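Local coordinates for periplasmic binding protein/LacI transcriptional regulator (Burkholderia graminis C4D1M, PDB 5HQJ) that binds D-arabinose in its pyranose form and probably serves as the sugar-binding component of a bacterial ABC transporter, at residues A[24-36]-A[80-93]. Numbering follows the deposited sequence.
With 64K (alpha-D-arabinopyranose), chain B.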
ATOM      1  N   LYS A  24      32.164   4.224   2.770  1.00 60.06           N
ATOM      2  CA  LYS A  24      32.193   4.079   1.308  1.00 41.88           C
ATOM      3  C   LYS A  24      32.115   5.429   0.606  1.00 39.58           C
ATOM      4  O   LYS A  24      31.395   6.331   1.049  1.00 37.65           O
ATOM      5  CB  LYS A  24      31.031   3.216   0.794  1.00 49.24           C
ATOM      6  CG  LYS A  24      30.908   1.803   1.341  1.00 52.16           C
ATOM      7  CD  LYS A  24      31.348   0.762   0.342  1.00 55.32           C
ATOM      8  CE  LYS A  24      30.559   0.752  -0.952  1.00 53.65           C
ATOM      9  NZ  LYS A  24      30.218  -0.642  -1.370  1.00 50.85           N
ATOM     10  N   ASP A  25      32.814   5.572  -0.515  1.00 40.70           N
ATOM     11  CA  ASP A  25      32.614   6.764  -1.334  1.00 61.33           C
ATOM     12  C   ASP A  25      31.261   6.634  -2.022  1.00 58.65           C
ATOM     13  O   ASP A  25      30.937   5.575  -2.563  1.00 36.00           O
ATOM     14  CB  ASP A  25      33.739   6.937  -2.356  1.00 69.64           C
ATOM     15  CG  ASP A  25      34.892   7.764  -1.817  1.00 86.43           C
ATOM     16  OD1 ASP A  25      34.984   7.936  -0.581  1.00 92.94           O
ATOM     17  OD2 ASP A  25      35.712   8.239  -2.633  1.00 89.83           O
ATOM     18  N   ALA A  26      30.481   7.711  -1.999  1.00 53.17           N
ATOM     19  CA  ALA A  26      29.098   7.676  -2.464  1.00 29.32           C
ATOM     20  C   ALA A  26      28.936   6.898  -3.761  1.00 33.86           C
ATOM     21  O   ALA A  26      28.049   6.044  -3.878  1.00 37.12           O
ATOM     22  CB  ALA A  26      28.578   9.094  -2.635  1.00 34.27           C
ATOM     23  N   LYS A  27      29.831   7.148  -4.715  1.00 43.01           N
ATOM     24  CA  LYS A  27      29.737   6.518  -6.025  1.00 42.06           C
ATOM     25  C   LYS A  27      29.958   5.005  -5.957  1.00 52.02           C
ATOM     26  O   LYS A  27      29.514   4.270  -6.844  1.00 64.10           O
ATOM     27  CB  LYS A  27      30.743   7.148  -6.989  1.00 57.70           C
ATOM     28  CG  LYS A  27      32.198   6.958  -6.584  1.00 57.91           C
ATOM     29  CD  LYS A  27      33.138   7.390  -7.694  1.00 60.45           C
ATOM     30  CE  LYS A  27      34.561   6.968  -7.385  1.00 70.62           C
ATOM     31  NZ  LYS A  27      35.541   8.064  -7.627  1.00 89.14           N
ATOM     32  N   ASP A  28      30.636   4.541  -4.909  1.00 46.41           N
ATOM     33  CA  ASP A  28      30.829   3.102  -4.703  1.00 48.88           C
ATOM     34  C   ASP A  28      29.661   2.460  -3.949  1.00 47.20           C
ATOM     35  O   ASP A  28      29.602   1.228  -3.814  1.00 37.05           O
ATOM     36  CB  ASP A  28      32.129   2.833  -3.936  1.00 41.96           C
ATOM     37  CG  ASP A  28      33.340   3.422  -4.621  1.00 48.01           C
ATOM     38  OD1 ASP A  28      33.423   3.324  -5.868  1.00 46.84           O
ATOM     39  OD2 ASP A  28      34.199   3.988  -3.908  1.00 47.60           O
ATOM     40  N   ILE A  29      28.734   3.287  -3.463  1.00 51.12           N
ATOM     41  CA  ILE A  29      27.568   2.778  -2.750  1.00 41.04           C
ATOM     42  C   ILE A  29      26.519   2.315  -3.729  1.00 33.01           C
ATOM     43  O   ILE A  29      26.207   2.989  -4.714  1.00 37.23           O
ATOM     44  CB  ILE A  29      26.945   3.819  -1.820  1.00 34.57           C
ATOM     45  CG1 ILE A  29      27.942   4.226  -0.741  1.00 34.09           C
ATOM     46  CG2 ILE A  29      25.685   3.256  -1.133  1.00 27.81           C
ATOM     47  CD1 ILE A  29      27.450   5.349   0.168  1.00 28.77           C
ATOM     48  N   SER A  30      25.969   1.151  -3.430  1.00 30.10           N
ATOM     49  CA  SER A  30      24.984   0.510  -4.270  1.00 31.63           C
ATOM     50  C   SER A  30      23.784   0.161  -3.410  1.00 41.71           C
ATOM     51  O   SER A  30      23.928  -0.529  -2.388  1.00 28.87           O
ATOM     52  CB  SER A  30      25.566  -0.750  -4.914  1.00 42.97           C
ATOM     53  OG  SER A  30      24.781  -1.181  -6.004  1.00 52.30           O
ATOM     54  N   VAL A  31      22.612   0.642  -3.830  1.00 33.10           N
ATOM     55  CA  VAL A  31      21.351   0.366  -3.150  1.00 27.15           C
ATOM     56  C   VAL A  31      20.310  -0.124  -4.137  1.00 24.01           C
ATOM     57  O   VAL A  31      20.271   0.298  -5.292  1.00 23.56           O
ATOM     58  CB  VAL A  31      20.809   1.618  -2.412  1.00 26.19           C
ATOM     59  CG1 VAL A  31      21.810   2.058  -1.365  1.00 27.31           C
ATOM     60  CG2 VAL A  31      20.469   2.775  -3.381  1.00 27.15           C
ATOM     61  N   ALA A  32      19.450  -0.992  -3.647  1.00 23.86           N
ATOM     62  CA  ALA A  32      18.412  -1.610  -4.429  1.00 23.41           C
ATOM     63  C   ALA A  32      17.070  -1.429  -3.716  1.00 26.07           C
ATOM     64  O   ALA A  32      16.997  -1.590  -2.496  1.00 25.05           O
ATOM     65  CB  ALA A  32      18.721  -3.084  -4.654  1.00 25.41           C
ATOM     66  N   VAL A  33      16.036  -1.079  -4.480  1.00 21.28           N
ATOM     67  CA  VAL A  33      14.690  -0.940  -3.943  1.00 19.24           C
ATOM     68  C   VAL A  33      13.726  -1.835  -4.699  1.00 20.61           C
ATOM     69  O   VAL A  33      13.730  -1.864  -5.939  1.00 21.68           O
ATOM     70  CB  VAL A  33      14.222   0.519  -3.997  1.00 19.70           C
ATOM     71  CG1 VAL A  33      12.897   0.655  -3.289  1.00 19.36           C
ATOM     72  CG2 VAL A  33      15.230   1.432  -3.340  1.00 17.90           C
ATOM     73  N   ILE A  34      12.912  -2.567  -3.943  1.00 21.52           N
ATOM     74  CA  ILE A  34      12.067  -3.642  -4.468  1.00 20.80           C
ATOM     75  C   ILE A  34      10.618  -3.360  -4.161  1.00 20.32           C
ATOM     76  O   ILE A  34      10.246  -3.307  -2.970  1.00 19.51           O
ATOM     77  CB  ILE A  34      12.434  -5.030  -3.826  1.00 22.77           C
ATOM     78  CG1 ILE A  34      13.931  -5.303  -3.983  1.00 24.06           C
ATOM     79  CG2 ILE A  34      11.579  -6.180  -4.423  1.00 25.18           C
ATOM     80  CD1 ILE A  34      14.450  -6.472  -3.165  1.00 25.97           C
ATOM     81  N   PRO A  35       9.793  -3.169  -5.199  1.00 19.18           N
ATOM     82  CA  PRO A  35       8.356  -3.087  -4.942  1.00 18.59           C
ATOM     83  C   PRO A  35       7.736  -4.467  -4.778  1.00 21.69           C
ATOM     84  O   PRO A  35       8.448  -5.467  -4.931  1.00 22.48           O
ATOM     85  CB  PRO A  35       7.828  -2.400  -6.206  1.00 17.69           C
ATOM     86  CG  PRO A  35       8.715  -2.946  -7.274  1.00 24.89           C
ATOM     87  CD  PRO A  35      10.082  -2.934  -6.637  1.00 19.06           C
ATOM     88  N   LYS A  36       6.438  -4.516  -4.521  1.00 19.81           N
ATOM     89  CA  LYS A  36       5.751  -5.810  -4.456  1.00 21.25           C
ATOM     90  C   LYS A  36       5.730  -6.427  -5.855  1.00 30.76           C
ATOM     91  O   LYS A  36       5.738  -7.648  -5.999  1.00 25.17           O
ATOM     92  CB  LYS A  36       4.325  -5.662  -3.913  1.00 20.80           C
ATOM     93  CG  LYS A  36       4.230  -5.501  -2.360  1.00 20.55           C
ATOM     94  CD  LYS A  36       2.763  -5.436  -1.897  1.00 29.94           C
ATOM     95  CE  LYS A  36       2.620  -5.190  -0.389  1.00 23.40           C
ATOM     96  NZ  LYS A  36       1.207  -5.350   0.052  1.00 23.60           N
ATOM     97  N   LEU A  80      21.323  -9.967  -4.960  1.00 44.93           N
ATOM     98  CA  LEU A  80      21.851  -8.759  -4.361  1.00 35.85           C
ATOM     99  C   LEU A  80      22.934  -9.080  -3.353  1.00 37.61           C
ATOM    100  O   LEU A  80      23.935  -8.372  -3.276  1.00 37.90           O
ATOM    101  CB  LEU A  80      20.720  -7.955  -3.712  1.00 33.60           C
ATOM    102  CG  LEU A  80      19.716  -7.339  -4.714  1.00 38.06           C
ATOM    103  CD1 LEU A  80      18.576  -6.612  -4.001  1.00 31.22           C
ATOM    104  CD2 LEU A  80      20.375  -6.384  -5.700  1.00 33.47           C
ATOM    105  N   ILE A  81      22.759 -10.167  -2.607  1.00 38.93           N
ATOM    106  CA  ILE A  81      23.822 -10.648  -1.730  1.00 44.35           C
ATOM    107  C   ILE A  81      25.049 -10.924  -2.584  1.00 42.73           C
ATOM    108  O   ILE A  81      26.154 -10.448  -2.291  1.00 43.54           O
ATOM    109  CB  ILE A  81      23.437 -11.927  -0.960  1.00 46.77           C
ATOM    110  CG1 ILE A  81      22.134 -11.722  -0.177  1.00 44.33           C
ATOM    111  CG2 ILE A  81      24.579 -12.346  -0.026  1.00 50.18           C
ATOM    112  CD1 ILE A  81      21.824 -12.816   0.818  1.00 42.86           C
ATOM    113  N   SER A  82      24.819 -11.677  -3.656  1.00 43.35           N
ATOM    114  CA  SER A  82      25.865 -12.099  -4.586  1.00 58.05           C
ATOM    115  C   SER A  82      26.700 -10.939  -5.098  1.00 58.90           C
ATOM    116  O   SER A  82      27.907 -11.073  -5.315  1.00 63.04           O
ATOM    117  CB  SER A  82      25.241 -12.832  -5.779  1.00 57.48           C
ATOM    118  OG  SER A  82      26.109 -13.839  -6.263  1.00 78.51           O
ATOM    119  N   ARG A  83      26.051  -9.796  -5.285  1.00 49.63           N
ATOM    120  CA  ARG A  83      26.694  -8.660  -5.919  1.00 44.30           C
ATOM    121  C   ARG A  83      27.338  -7.727  -4.912  1.00 41.35           C
ATOM    122  O   ARG A  83      27.881  -6.692  -5.287  1.00 41.72           O
ATOM    123  CB  ARG A  83      25.682  -7.896  -6.765  1.00 44.02           C
ATOM    124  CG  ARG A  83      25.145  -8.712  -7.932  1.00 51.96           C
ATOM    125  CD  ARG A  83      24.646  -7.829  -9.067  1.00 62.14           C
ATOM    126  NE  ARG A  83      23.356  -7.206  -8.770  1.00 79.01           N
ATOM    127  CZ  ARG A  83      22.173  -7.783  -8.981  1.00 77.50           C
ATOM    128  NH1 ARG A  83      21.049  -7.138  -8.687  1.00 74.30           N
ATOM    129  NH2 ARG A  83      22.108  -9.008  -9.487  1.00 73.65           N
ATOM    130  N   HIS A  84      27.303  -8.116  -3.640  1.00 42.57           N
ATOM    131  CA  HIS A  84      27.879  -7.312  -2.574  1.00 48.30           C
ATOM    132  C   HIS A  84      27.289  -5.901  -2.606  1.00 43.52           C
ATOM    133  O   HIS A  84      28.004  -4.915  -2.385  1.00 44.72           O
ATOM    134  CB  HIS A  84      29.410  -7.237  -2.693  1.00 58.85           C
ATOM    135  CG  HIS A  84      30.104  -8.559  -2.573  1.00 61.23           C
ATOM    136  ND1 HIS A  84      31.415  -8.740  -2.961  1.00 77.41           N
ATOM    137  CD2 HIS A  84      29.680  -9.759  -2.112  1.00 60.57           C
ATOM    138  CE1 HIS A  84      31.766  -9.995  -2.747  1.00 80.09           C
ATOM    139  NE2 HIS A  84      30.731 -10.635  -2.232  1.00 72.76           N
ATOM    140  N   VAL A  85      25.997  -5.789  -2.900  1.00 37.37           N
ATOM    141  CA  VAL A  85      25.360  -4.475  -2.843  1.00 41.66           C
ATOM    142  C   VAL A  85      25.242  -4.102  -1.384  1.00 36.41           C
ATOM    143  O   VAL A  85      25.287  -4.960  -0.496  1.00 36.15           O
ATOM    144  CB  VAL A  85      23.981  -4.423  -3.534  1.00 52.69           C
ATOM    145  CG1 VAL A  85      24.087  -4.960  -4.959  1.00 73.54           C
ATOM    146  CG2 VAL A  85      22.900  -5.157  -2.724  1.00 35.35           C
ATOM    147  N   ASP A  86      25.107  -2.809  -1.141  1.00 34.57           N
ATOM    148  CA  ASP A  86      25.299  -2.278   0.192  1.00 39.56           C
ATOM    149  C   ASP A  86      23.995  -2.153   0.976  1.00 31.00           C
ATOM    150  O   ASP A  86      24.002  -2.243   2.210  1.00 35.59           O
ATOM    151  CB  ASP A  86      26.004  -0.923   0.084  1.00 32.29           C
ATOM    152  CG  ASP A  86      27.351  -1.039  -0.601  1.00 41.65           C
ATOM    153  OD1 ASP A  86      27.476  -0.604  -1.760  1.00 33.84           O
ATOM    154  OD2 ASP A  86      28.280  -1.607   0.016  1.00 51.06           O
ATOM    155  N   GLY A  87      22.889  -1.963   0.257  1.00 29.29           N
ATOM    156  CA  GLY A  87      21.602  -1.728   0.885  1.00 31.40           C
ATOM    157  C   GLY A  87      20.429  -2.237   0.082  1.00 33.17           C
ATOM    158  O   GLY A  87      20.426  -2.181  -1.143  1.00 28.29           O
ATOM    159  N   ILE A  88      19.422  -2.730   0.797  1.00 26.13           N
ATOM    160  CA  ILE A  88      18.191  -3.235   0.214  1.00 25.38           C
ATOM    161  C   ILE A  88      16.985  -2.690   0.970  1.00 27.69           C
ATOM    162  O   ILE A  88      16.869  -2.868   2.191  1.00 28.80           O
ATOM    163  CB  ILE A  88      18.113  -4.765   0.258  1.00 27.20           C
ATOM    164  CG1 ILE A  88      19.322  -5.387  -0.439  1.00 29.13           C
ATOM    165  CG2 ILE A  88      16.792  -5.236  -0.354  1.00 28.53           C
ATOM    166  CD1 ILE A  88      19.425  -6.891  -0.254  1.00 31.18           C
ATOM    167  N   ALA A  89      16.081  -2.061   0.235  1.00 27.35           N
ATOM    168  CA  ALA A  89      14.777  -1.675   0.761  1.00 20.44           C
ATOM    169  C   ALA A  89      13.722  -2.456   0.000  1.00 27.78           C
ATOM    170  O   ALA A  89      13.753  -2.532  -1.243  1.00 21.49           O
ATOM    171  CB  ALA A  89      14.541  -0.173   0.624  1.00 21.05           C
ATOM    172  N   ILE A  90      12.794  -3.045   0.748  1.00 21.91           N
ATOM    173  CA  ILE A  90      11.790  -3.897   0.150  1.00 24.16           C
ATOM    174  C   ILE A  90      10.402  -3.661   0.746  1.00 20.55           C
ATOM    175  O   ILE A  90      10.230  -3.482   1.953  1.00 19.98           O
ATOM    176  CB  ILE A  90      12.200  -5.393   0.292  1.00 23.34           C
ATOM    177  CG1 ILE A  90      11.142  -6.294  -0.356  1.00 23.88           C
ATOM    178  CG2 ILE A  90      12.460  -5.766   1.766  1.00 25.90           C
ATOM    179  CD1 ILE A  90      11.472  -7.787  -0.351  1.00 26.06           C
ATOM    180  N   SER A  91       9.415  -3.625  -0.137  1.00 19.65           N
ATOM    181  CA  SER A  91       8.013  -3.807   0.231  1.00 20.52           C
ATOM    182  C   SER A  91       7.622  -5.290   0.058  1.00 26.39           C
ATOM    183  O   SER A  91       7.691  -5.833  -1.057  1.00 21.81           O
ATOM    184  CB  SER A  91       7.128  -2.919  -0.642  1.00 19.94           C
ATOM    185  OG  SER A  91       5.776  -3.103  -0.312  1.00 18.87           O
ATOM    186  N   VAL A  92       7.198  -5.934   1.146  1.00 26.16           N
ATOM    187  CA  VAL A  92       7.033  -7.399   1.195  1.00 23.79           C
ATOM    188  C   VAL A  92       5.613  -7.883   0.904  1.00 24.02           C
ATOM    189  O   VAL A  92       4.648  -7.440   1.510  1.00 26.61           O
ATOM    190  CB  VAL A  92       7.442  -7.919   2.580  1.00 26.70           C
ATOM    191  CG1 VAL A  92       7.383  -9.417   2.630  1.00 26.80           C
ATOM    192  CG2 VAL A  92       8.841  -7.444   2.901  1.00 24.74           C
ATOM    193  N   ASN A  93       5.498  -8.826  -0.027  1.00 31.58           N
ATOM    194  CA  ASN A  93       4.188  -9.362  -0.358  1.00 27.57           C
ATOM    195  C   ASN A  93       3.637 -10.274   0.734  1.00 28.18           C
ATOM    196  O   ASN A  93       2.464 -10.187   1.090  1.00 31.02           O
ATOM    197  CB  ASN A  93       4.239 -10.108  -1.687  1.00 26.56           C
ATOM    198  CG  ASN A  93       3.964  -9.192  -2.886  1.00 25.25           C
ATOM    199  OD1 ASN A  93       2.918  -8.527  -2.967  1.00 28.88           O
ATOM    200  ND2 ASN A  93       4.878  -9.178  -3.805  1.00 26.68           N
TER
HETATM  201  O2  64K B 401       0.169   0.225   0.248  1.00 16.25           O
HETATM  202  C2  64K B 401      -0.377  -0.660  -0.787  1.00 23.94           C
HETATM  203  C3  64K B 401      -1.124   0.197  -1.758  1.00 16.72           C
HETATM  204  O3  64K B 401      -2.347   0.583  -1.174  1.00 17.68           O
HETATM  205  C4  64K B 401      -1.483  -0.560  -3.032  1.00 25.40           C
HETATM  206  O4  64K B 401      -2.466  -1.584  -2.791  1.00 27.04           O
HETATM  207  C5  64K B 401      -0.292  -1.210  -3.575  1.00 16.43           C
HETATM  208  O5  64K B 401       0.193  -2.177  -2.612  1.00 16.05           O
HETATM  209  C1  64K B 401       0.743  -1.384  -1.478  1.00 22.94           C
HETATM  210  O1  64K B 401       1.323  -2.252  -0.583  1.00 12.46           O
HETATM  211  O   HOH W   1       1.372  -8.297  -0.537  1.00 32.67           O
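Strands 30-34 and 87-90 run parallel, their axes 12° apart and 4.7 Å at closest approach, with backbone hydrogen bonds from A32 N to G87 O, A89 N to A32 O, I34 N to A89 O and S91 N to I34 O. At the N-terminal end of the pairing, D86 pairs with S30 through both backbone and side chain: D86 N donates to S30 O, while OD1 accepts S30 N through its anti lone pair. K24 NZ meets the syn side of the D86 carboxylate, about 20° out of its plane, 2.6 Å from D86 OD2 and 2.8 Å from D86 OD1; together these bonds fix its rotation. A32 CB sits 3.6 Å from L80 CD1, and I34 CD1 3.9 Å from I88 CG2. Beyond the strands, N93 ND2 donates to K36 O. The K36 chain, extended beyond CG (chi2 -177°), carries NZ to N164, a water held by N93 and, weakly, arabinose O1. S91 OG is hydrogen-bonded to D116 OD2, also in the sugar pocket. Both strands lie between 59-62 and 111-115 in the parallel sheet of one alpha/beta lobe of this periplasmic binding protein, the sugar at their C-terminal ends; helix 71-82 covers the I34 face and helix 42-56 packs on V33.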